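Long-range contacts in bifunctional protein PutA (Bradyrhizobium diazoefficiens, PDB 6BSN), which probably oxidises proline to glutamate in two steps, pairing an FAD-dependent proline dehydrogenase with an NAD-dependent glutamate semialdehyde dehydrogenase in one chain: residues His228-Arg233 with Ala272-Phe277; Arg336-Arg341 with Pro388-Gln393; Lys382-Arg387 with Glu407-Ser412. The protein carries 1 engineered substitution. One frame throughout, in Å; residues are numbered along the deposited sequence.

Contact 1 (His228-Arg233 with Ala272-Phe277); sequences HALPDR and AHDLNF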
# COMPACT_ATOMS: atom_id res chain seq x y z
N HIS A 228 26.50 63.74 -18.09
CA HIS A 228 25.43 63.82 -17.11
C HIS A 228 25.96 63.55 -15.71
O HIS A 228 27.05 63.01 -15.52
CB HIS A 228 24.31 62.84 -17.45
CG HIS A 228 23.45 63.30 -18.58
ND1 HIS A 228 22.19 63.83 -18.38
CD2 HIS A 228 23.70 63.39 -19.91
CE1 HIS A 228 21.69 64.19 -19.55
NE2 HIS A 228 22.58 63.93 -20.49
N ALA A 229 25.20 63.98 -14.71
CA ALA A 229 25.49 63.66 -13.33
C ALA A 229 24.97 62.25 -13.00
O ALA A 229 24.17 61.68 -13.73
CB ALA A 229 24.84 64.68 -12.39
N LEU A 230 25.44 61.70 -11.87
CA LEU A 230 24.80 60.53 -11.29
C LEU A 230 23.32 60.85 -11.18
O LEU A 230 22.96 61.99 -10.87
CB LEU A 230 25.38 60.19 -9.93
CG LEU A 230 26.77 59.57 -9.96
CD1 LEU A 230 27.40 59.55 -8.57
CD2 LEU A 230 26.70 58.18 -10.55
N PRO A 231 22.43 59.87 -11.37
CA PRO A 231 22.72 58.45 -11.47
C PRO A 231 23.10 58.01 -12.89
O PRO A 231 23.45 56.86 -13.09
CB PRO A 231 21.41 57.82 -11.05
CG PRO A 231 20.39 58.77 -11.59
CD PRO A 231 20.98 60.14 -11.44
N ASP A 232 23.06 58.95 -13.84
CA ASP A 232 23.20 58.65 -15.26
C ASP A 232 24.67 58.73 -15.70
O ASP A 232 25.07 59.55 -16.52
CB ASP A 232 22.31 59.59 -16.08
CG ASP A 232 22.03 59.07 -17.48
OD1 ASP A 232 22.36 57.90 -17.78
OD2 ASP A 232 21.48 59.84 -18.30
N ARG A 233 25.47 57.85 -15.11
CA ARG A 233 26.89 57.68 -15.40
C ARG A 233 27.22 56.20 -15.26
O ARG A 233 26.51 55.46 -14.57
CB ARG A 233 27.77 58.50 -14.46
CG ARG A 233 27.59 59.99 -14.61
CD ARG A 233 28.47 60.77 -13.67
NE ARG A 233 29.89 60.74 -14.05
CZ ARG A 233 30.41 61.41 -15.08
NH1 ARG A 233 31.72 61.39 -15.34
NH2 ARG A 233 29.60 62.11 -15.88
N ALA A 272 36.83 60.26 -8.60
CA ALA A 272 37.40 61.27 -9.49
C ALA A 272 36.75 61.26 -10.88
O ALA A 272 36.84 62.26 -11.59
CB ALA A 272 38.91 61.08 -9.62
N HIS A 273 36.11 60.16 -11.28
CA HIS A 273 35.30 60.14 -12.50
C HIS A 273 33.82 60.19 -12.19
O HIS A 273 33.01 60.03 -13.12
CB HIS A 273 35.61 58.91 -13.36
CG HIS A 273 36.94 58.96 -14.03
ND1 HIS A 273 37.33 60.02 -14.83
CD2 HIS A 273 37.98 58.10 -14.02
CE1 HIS A 273 38.55 59.82 -15.26
NE2 HIS A 273 38.97 58.65 -14.79
N ASP A 274 33.44 60.37 -10.92
CA ASP A 274 32.04 60.45 -10.50
C ASP A 274 31.25 59.23 -10.98
O ASP A 274 30.14 59.36 -11.49
CB ASP A 274 31.39 61.75 -11.01
CG ASP A 274 30.17 62.16 -10.17
OD1 ASP A 274 29.30 62.90 -10.68
OD2 ASP A 274 30.08 61.73 -9.00
N LEU A 275 31.84 58.05 -10.83
CA LEU A 275 31.22 56.79 -11.26
C LEU A 275 30.37 56.19 -10.14
O LEU A 275 30.51 56.51 -8.97
CB LEU A 275 32.29 55.79 -11.67
CG LEU A 275 33.21 56.16 -12.85
CD1 LEU A 275 34.12 54.99 -13.17
CD2 LEU A 275 32.38 56.55 -14.09
N ASN A 276 29.48 55.27 -10.53
CA ASN A 276 28.84 54.37 -9.58
C ASN A 276 29.79 53.21 -9.28
O ASN A 276 30.17 52.46 -10.18
CB ASN A 276 27.52 53.86 -10.17
CG ASN A 276 26.78 52.84 -9.25
OD1 ASN A 276 26.11 51.93 -9.74
ND2 ASN A 276 26.92 52.99 -7.93
N PHE A 277 30.16 53.05 -8.01
CA PHE A 277 31.13 52.05 -7.56
C PHE A 277 30.45 51.07 -6.59
O PHE A 277 30.08 51.46 -5.48
CB PHE A 277 32.32 52.77 -6.92
CG PHE A 277 33.44 51.85 -6.50
CD1 PHE A 277 34.44 51.49 -7.40
CD2 PHE A 277 33.49 51.34 -5.21
CE1 PHE A 277 35.47 50.64 -7.04
CE2 PHE A 277 34.51 50.49 -4.82
CZ PHE A 277 35.51 50.13 -5.74
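Arg233 reaches across to the turn at His273 and Asp274 and binds its backbone carbonyls with the edge of the guanidinium. Arg233 NH1 donates to His273 O, 2.9 Å with an N-H...O angle of 158°; the oxygen lies close to the guanidinium plane, whereas the nitrogen stands above the plane of the carbonyl. Arg233 NE makes two bent, weak bonds, to Asp274 O at 2.9 Å and to His273 O at 3.3 Å. On the opposite flank, NH2 of Arg233 donates to His228 O of its own loop at 2.7 Å, so partners along its edge fix the rotation of the group. A bend in the arginine chain at chi3 (72°) turns the NE/NH1 side toward the His273 and Asp274 carbonyls. The Asp274 carboxylate forms no salt bridge with it: OD1 is 4.0 Å from Arg233 NE and well out of the guanidinium plane, leaving a charge attraction at most. Both carbonyls lie where a Schellman motif, with Asp274 (positive phi) as its C' residue, ends helix 252-272; the arginine therefore ties the loop to a helix C-terminus, where its positive charge should be favourable. Beside it, Leu230 lays CD1 against Asp274 OD2 at 3.5 Å, while CD2 rests near the backbone N of Asn276 at 4.0 Å. A cis peptide bond before Pro231 turns the loop just after this leucine. In the proline dehydrogenase barrel, the contact joins two loops at the N-terminal ends of neighbouring parallel strands, 235-238 and 276-279. Leu275 packs on Ile218 and Ile221 of helix 204-223, and Leu230 continues onto Met339 of strand 338-343.

Contact 2 (Arg336-Arg341 with Pro388-Gln393); sequences RKLMVR and PRIFPQ. With FDA (dihydroflavine-adenine dinucleotide), chain C.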
# COMPACT_ATOMS: atom_id res chain seq x y z
N ARG A 336 26.40 60.59 3.88
CA ARG A 336 26.63 60.26 2.49
C ARG A 336 25.32 59.86 1.83
O ARG A 336 24.36 59.45 2.49
CB ARG A 336 27.63 59.11 2.29
CG ARG A 336 28.96 59.34 2.96
CD ARG A 336 29.78 60.43 2.29
NE ARG A 336 30.96 60.67 3.11
CZ ARG A 336 32.01 59.85 3.18
NH1 ARG A 336 33.02 60.14 3.98
NH2 ARG A 336 32.04 58.74 2.44
N LYS A 337 25.32 59.98 0.51
CA LYS A 337 24.35 59.33 -0.36
C LYS A 337 25.01 58.10 -0.97
O LYS A 337 26.18 58.15 -1.37
CB LYS A 337 23.88 60.28 -1.46
CG LYS A 337 22.98 61.40 -1.00
CD LYS A 337 22.56 62.23 -2.22
CE LYS A 337 21.27 62.98 -1.96
NZ LYS A 337 20.45 63.02 -3.19
N LEU A 338 24.26 56.99 -1.00
CA LEU A 338 24.74 55.70 -1.48
C LEU A 338 23.80 55.15 -2.54
O LEU A 338 22.58 55.35 -2.50
CB LEU A 338 24.83 54.68 -0.34
CG LEU A 338 25.69 55.05 0.86
CD1 LEU A 338 25.60 53.95 1.88
CD2 LEU A 338 27.13 55.29 0.43
N MET A 339 24.38 54.45 -3.50
CA MET A 339 23.64 53.67 -4.47
C MET A 339 23.72 52.22 -4.02
O MET A 339 24.82 51.70 -3.82
CB MET A 339 24.21 53.89 -5.87
CG MET A 339 24.07 55.38 -6.31
SD MET A 339 24.90 55.89 -7.83
CE MET A 339 23.81 55.20 -9.08
N VAL A 340 22.56 51.60 -3.78
CA VAL A 340 22.46 50.31 -3.10
C VAL A 340 21.71 49.34 -4.00
O VAL A 340 20.55 49.59 -4.35
CB VAL A 340 21.78 50.47 -1.74
CG1 VAL A 340 21.51 49.13 -1.05
CG2 VAL A 340 22.63 51.38 -0.90
N ARG A 341 22.36 48.24 -4.38
CA ARG A 341 21.79 47.27 -5.31
C ARG A 341 21.12 46.13 -4.54
O ARG A 341 21.76 45.49 -3.71
CB ARG A 341 22.86 46.70 -6.24
CG ARG A 341 22.29 45.66 -7.20
CD ARG A 341 23.38 44.76 -7.81
NE ARG A 341 24.37 45.57 -8.49
CZ ARG A 341 25.66 45.30 -8.50
NH1 ARG A 341 26.14 44.23 -7.87
NH2 ARG A 341 26.46 46.12 -9.13
N PRO A 388 15.60 60.17 -0.44
CA PRO A 388 16.62 60.31 -1.48
C PRO A 388 18.04 59.94 -1.07
O PRO A 388 18.92 59.92 -1.93
CB PRO A 388 16.56 61.81 -1.81
CG PRO A 388 15.92 62.47 -0.63
CD PRO A 388 15.43 61.42 0.32
N ARG A 389 18.27 59.66 0.22
CA ARG A 389 19.62 59.34 0.67
C ARG A 389 20.13 58.07 0.00
O ARG A 389 21.29 57.99 -0.42
CB ARG A 389 19.66 59.18 2.19
CG ARG A 389 21.07 58.86 2.70
CD ARG A 389 21.26 59.02 4.21
NE ARG A 389 20.88 60.33 4.74
CZ ARG A 389 21.63 61.44 4.69
NH1 ARG A 389 21.18 62.56 5.25
NH2 ARG A 389 22.83 61.44 4.09
N ILE A 390 19.27 57.07 -0.12
CA ILE A 390 19.61 55.81 -0.76
C ILE A 390 19.01 55.85 -2.16
O ILE A 390 17.84 56.23 -2.34
CB ILE A 390 19.08 54.61 0.05
CG1 ILE A 390 19.66 54.60 1.47
CG2 ILE A 390 19.42 53.28 -0.62
CD1 ILE A 390 21.20 54.53 1.53
N PHE A 391 19.84 55.59 -3.17
CA PHE A 391 19.36 55.42 -4.53
C PHE A 391 19.30 53.92 -4.80
O PHE A 391 20.35 53.30 -5.04
CB PHE A 391 20.28 56.13 -5.52
CG PHE A 391 19.83 56.05 -6.94
CD1 PHE A 391 20.23 55.00 -7.76
CD2 PHE A 391 19.02 57.04 -7.48
CE1 PHE A 391 19.83 54.93 -9.11
CE2 PHE A 391 18.60 56.98 -8.82
CZ PHE A 391 19.00 55.92 -9.63
N PRO A 392 18.14 53.29 -4.76
CA PRO A 392 18.09 51.83 -4.88
C PRO A 392 18.21 51.41 -6.33
O PRO A 392 17.77 52.11 -7.24
CB PRO A 392 16.70 51.45 -4.32
CG PRO A 392 16.10 52.77 -3.77
CD PRO A 392 16.81 53.87 -4.49
N GLN A 393 18.81 50.24 -6.53
CA GLN A 393 19.00 49.64 -7.85
C GLN A 393 18.47 48.22 -7.76
O GLN A 393 19.01 47.39 -7.02
CB GLN A 393 20.48 49.67 -8.26
CG GLN A 393 21.12 51.06 -8.09
CD GLN A 393 22.65 51.03 -8.09
OE1 GLN A 393 23.29 50.38 -7.24
NE2 GLN A 393 23.25 51.71 -9.06
PA FDA C . 14.56 34.73 -10.46
O1A FDA C . 14.20 33.53 -11.39
O2A FDA C . 13.54 35.60 -9.98
O5B FDA C . 15.09 34.41 -9.12
C5B FDA C . 16.13 33.45 -9.01
C4B FDA C . 16.72 33.47 -7.60
O4B FDA C . 15.83 32.98 -6.63
C3B FDA C . 17.96 32.67 -7.39
O3B FDA C . 19.06 33.32 -7.88
C2B FDA C . 18.00 32.54 -5.92
O2B FDA C . 18.57 33.66 -5.34
C1B FDA C . 16.55 32.45 -5.57
N9A FDA C . 16.08 31.09 -5.33
C8A FDA C . 15.98 30.03 -6.22
N7A FDA C . 15.52 28.97 -5.58
C5A FDA C . 15.31 29.28 -4.24
C6A FDA C . 14.85 28.59 -3.14
N6A FDA C . 14.46 27.21 -3.25
N1A FDA C . 14.76 29.20 -1.95
C2A FDA C . 15.11 30.49 -1.79
N3A FDA C . 15.56 31.20 -2.86
C4A FDA C . 15.66 30.64 -4.06
N1 FDA C . 23.89 38.04 -6.84
C2 FDA C . 24.65 38.07 -5.63
O2 FDA C . 24.48 37.03 -4.75
N3 FDA C . 25.54 39.15 -5.37
C4 FDA C . 25.66 40.19 -6.31
O4 FDA C . 26.50 41.25 -6.08
C4X FDA C . 24.86 40.15 -7.56
N5 FDA C . 25.01 41.19 -8.54
C5X FDA C . 24.07 41.23 -9.65
C6 FDA C . 24.09 42.41 -10.57
C7 FDA C . 23.12 42.47 -11.61
C7M FDA C . 23.12 43.65 -12.54
C8 FDA C . 22.15 41.42 -11.77
C8M FDA C . 21.11 41.45 -12.87
C9 FDA C . 22.15 40.31 -10.90
C9A FDA C . 23.15 40.23 -9.82
N10 FDA C . 23.21 39.05 -8.98
C10 FDA C . 24.01 39.11 -7.80
C1' FDA C . 22.50 37.80 -9.32
C2' FDA C . 21.17 37.72 -8.59
O2' FDA C . 21.37 37.59 -7.23
C3' FDA C . 20.34 36.55 -9.09
O3' FDA C . 21.10 35.43 -8.89
C4' FDA C . 19.95 36.56 -10.57
O4' FDA C . 19.84 37.86 -11.05
C5' FDA C . 18.61 35.86 -10.79
O5' FDA C . 17.61 36.42 -9.96
P FDA C . 16.24 37.06 -10.51
O1P FDA C . 15.50 38.13 -9.66
O2P FDA C . 16.72 37.49 -11.94
O3P FDA C . 15.51 35.70 -11.08
O HOH W 1 25.81 50.55 -6.16
O HOH W 2 25.06 48.81 -8.39
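Leu338 to Arg341 pair in parallel with Ile390 to Gln393, two adjacent strands of the proline dehydrogenase TIM-type barrel. Their backbone ladder runs from Leu338 N to Arg389 O, then Phe391 N to Leu338 O (2.8 Å and nearly straight), Val340 N to Phe391 O, and Gln393 N to Val340 O. Side chains alternate between the faces. Val340 CG2 meets Ile390 CG2 at 3.7 Å on the face that packs against Leu383 of helix 369-385. Met339, Phe391, Arg341 and Gln393 occupy the other. There Met339 and Phe391 lie side by side, and a bend at chi3 (76°) brings the methionine methyl CE to 3.8 Å from Phe391 CD1, oblique to the ring. The same methyl touches Gln393 NE2, whose stronger polar partner is Asn276 OD1. Gln393 OE1 accepts from two waters: one also donates to Met339 O, and the other makes a weak bond with Arg341 NH2. In the FAD-binding Arg341, CG is anti to the backbone N (chi1 178°) and a later bend at chi3 (-57°) turns the guanidinium so that flavin C6 lies over one face, toward its rim, with NH1 3.3 Å from flavin N5. Asp280, just past strand 276-279, forms a salt bridge with NH1, while Ser237, Gln418 and Tyr443 of neighbouring strands hydrogen-bond NH2 and NE. Before the strands begin, Arg389 NH2 donates to Arg336 O at 3.0 Å, the oxygen lying in the guanidinium plane but the nitrogen well above that of the carbonyl.

Contact 3 (Lys382-Arg387 with Glu407-Ser412); sequences KLLALR and EMAEGS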
# COMPACT_ATOMS: atom_id res chain seq x y z
N LYS A 382 11.24 48.74 1.50
CA LYS A 382 12.07 49.40 2.49
C LYS A 382 13.08 50.34 1.83
O LYS A 382 13.29 51.48 2.29
CB LYS A 382 12.75 48.31 3.32
CG LYS A 382 13.42 48.70 4.61
CD LYS A 382 13.94 47.43 5.26
CE LYS A 382 14.69 47.70 6.53
NZ LYS A 382 13.79 48.27 7.58
N LEU A 383 13.71 49.91 0.74
CA LEU A 383 14.70 50.76 0.08
C LEU A 383 14.04 51.98 -0.57
O LEU A 383 14.60 53.08 -0.55
CB LEU A 383 15.50 49.95 -0.93
CG LEU A 383 16.60 49.09 -0.31
CD1 LEU A 383 17.10 48.11 -1.33
CD2 LEU A 383 17.75 49.99 0.19
N LEU A 384 12.85 51.82 -1.14
CA LEU A 384 12.18 52.95 -1.76
C LEU A 384 11.89 54.04 -0.74
O LEU A 384 11.99 55.24 -1.06
CB LEU A 384 10.89 52.49 -2.46
CG LEU A 384 11.10 51.69 -3.75
CD1 LEU A 384 9.77 51.06 -4.19
CD2 LEU A 384 11.73 52.54 -4.90
N ALA A 385 11.57 53.66 0.50
CA ALA A 385 11.27 54.64 1.53
C ALA A 385 12.51 55.37 2.03
O ALA A 385 12.36 56.41 2.66
CB ALA A 385 10.56 53.96 2.70
N LEU A 386 13.71 54.87 1.73
CA LEU A 386 14.96 55.49 2.14
C LEU A 386 15.50 56.48 1.10
O LEU A 386 16.56 57.09 1.33
CB LEU A 386 16.01 54.40 2.43
CG LEU A 386 15.66 53.48 3.61
CD1 LEU A 386 16.70 52.37 3.79
CD2 LEU A 386 15.54 54.30 4.88
N ARG A 387 14.80 56.67 -0.01
CA ARG A 387 15.12 57.78 -0.89
C ARG A 387 14.85 59.09 -0.14
O ARG A 387 13.99 59.13 0.74
CB ARG A 387 14.27 57.72 -2.16
CG ARG A 387 14.52 56.46 -3.03
CD ARG A 387 13.52 56.43 -4.16
NE ARG A 387 12.18 56.09 -3.66
CZ ARG A 387 11.05 56.30 -4.33
NH1 ARG A 387 11.08 56.87 -5.52
NH2 ARG A 387 9.88 55.93 -3.81
N GLU A 407 5.14 49.14 -9.16
CA GLU A 407 3.87 49.57 -8.58
C GLU A 407 4.08 50.17 -7.20
O GLU A 407 3.40 51.13 -6.82
CB GLU A 407 2.88 48.42 -8.54
CG GLU A 407 1.53 48.83 -8.04
CD GLU A 407 0.86 49.81 -8.99
OE1 GLU A 407 1.32 49.94 -10.15
OE2 GLU A 407 -0.12 50.44 -8.58
N MET A 408 5.00 49.61 -6.41
CA MET A 408 5.23 50.16 -5.08
C MET A 408 5.87 51.54 -5.12
O MET A 408 5.58 52.37 -4.26
CB MET A 408 6.09 49.20 -4.28
CG MET A 408 5.34 48.00 -3.81
SD MET A 408 6.44 47.10 -2.76
CE MET A 408 7.84 46.86 -3.87
N ALA A 409 6.73 51.80 -6.11
CA ALA A 409 7.31 53.13 -6.26
C ALA A 409 6.27 54.19 -6.60
O ALA A 409 6.54 55.38 -6.44
CB ALA A 409 8.39 53.13 -7.35
N GLU A 410 5.10 53.78 -7.09
CA GLU A 410 3.96 54.67 -7.35
C GLU A 410 4.31 55.75 -8.37
O GLU A 410 3.81 56.88 -8.30
CB GLU A 410 3.44 55.28 -6.04
N GLY A 411 5.17 55.42 -9.33
CA GLY A 411 5.44 56.28 -10.46
C GLY A 411 6.50 57.34 -10.25
O GLY A 411 6.61 58.25 -11.08
N SER A 412 7.28 57.25 -9.18
CA SER A 412 8.28 58.26 -8.89
C SER A 412 9.59 57.91 -9.62
O SER A 412 9.64 57.01 -10.46
CB SER A 412 8.46 58.40 -7.38
OG SER A 412 8.36 57.15 -6.72
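This is a small helix-end contact on the outside of the proline dehydrogenase barrel, where the C-terminal ends of helices 369-385 and 399-409 and the loops that follow them meet through Leu384, Arg387, Ala409 and Ser412. Strand 390-395 lies between these helices in the chain. Leu384 supplies the apolar half: its CD1 approaches Ala409 N at 3.7 Å and Ala409 CB at 4.0 Å, and also touches Met408 CB. Arg387 supplies the polar half from the loop after its helix. Its NH1 points almost straight at Ser412 OG (3.0 Å, N-H...O angle 168°), with the oxygen in the guanidinium plane; the second bond to that oxygen, from NH2, is weak. A bend at chi3 (-73°) turns the arginine back so that NE bonds Leu384 O on a lone pair at 2.7 Å, while Leu384 CD2 lies over one guanidinium face. The Ser412 hydroxyl, in a poorly ordered part of the turn, donates to Ala409 O at 2.6 Å, closing over a type I' turn in which Glu410 and Gly411 have positive phi. Phe415 packs on Leu384, Arg387 and Ala409, and NH1 has a further acceptor in Ser413 O. Arg387 thus links two helix C-termini, one directly and one through a serine that both accepts and donates; its positive charge would suit the carbonyl-rich ends of both helices.

The three contacts lie in one barrel, with contact 2 between the others: its centre is about 13 Å from that of contact 1 and about 12 Å from that of contact 3. Contacts 1 and 2 meet where Pro231 CB packs on Phe391 CZ at 3.4 Å and where Asn276 ND2 lies 3.5 Å from Met339 CB. On the other face of strand 390-395, Pro392 CD rests against Arg387 CG at 3.8 Å, joining contact 2 to contact 3. Contacts 1 and 3 do not touch, their nearest atoms being about 10 Å apart. Contact 2 reaches the flavin directly; the side chains of Asn276 and Met408 remain about 9 Å and 13 Å from the cofactor.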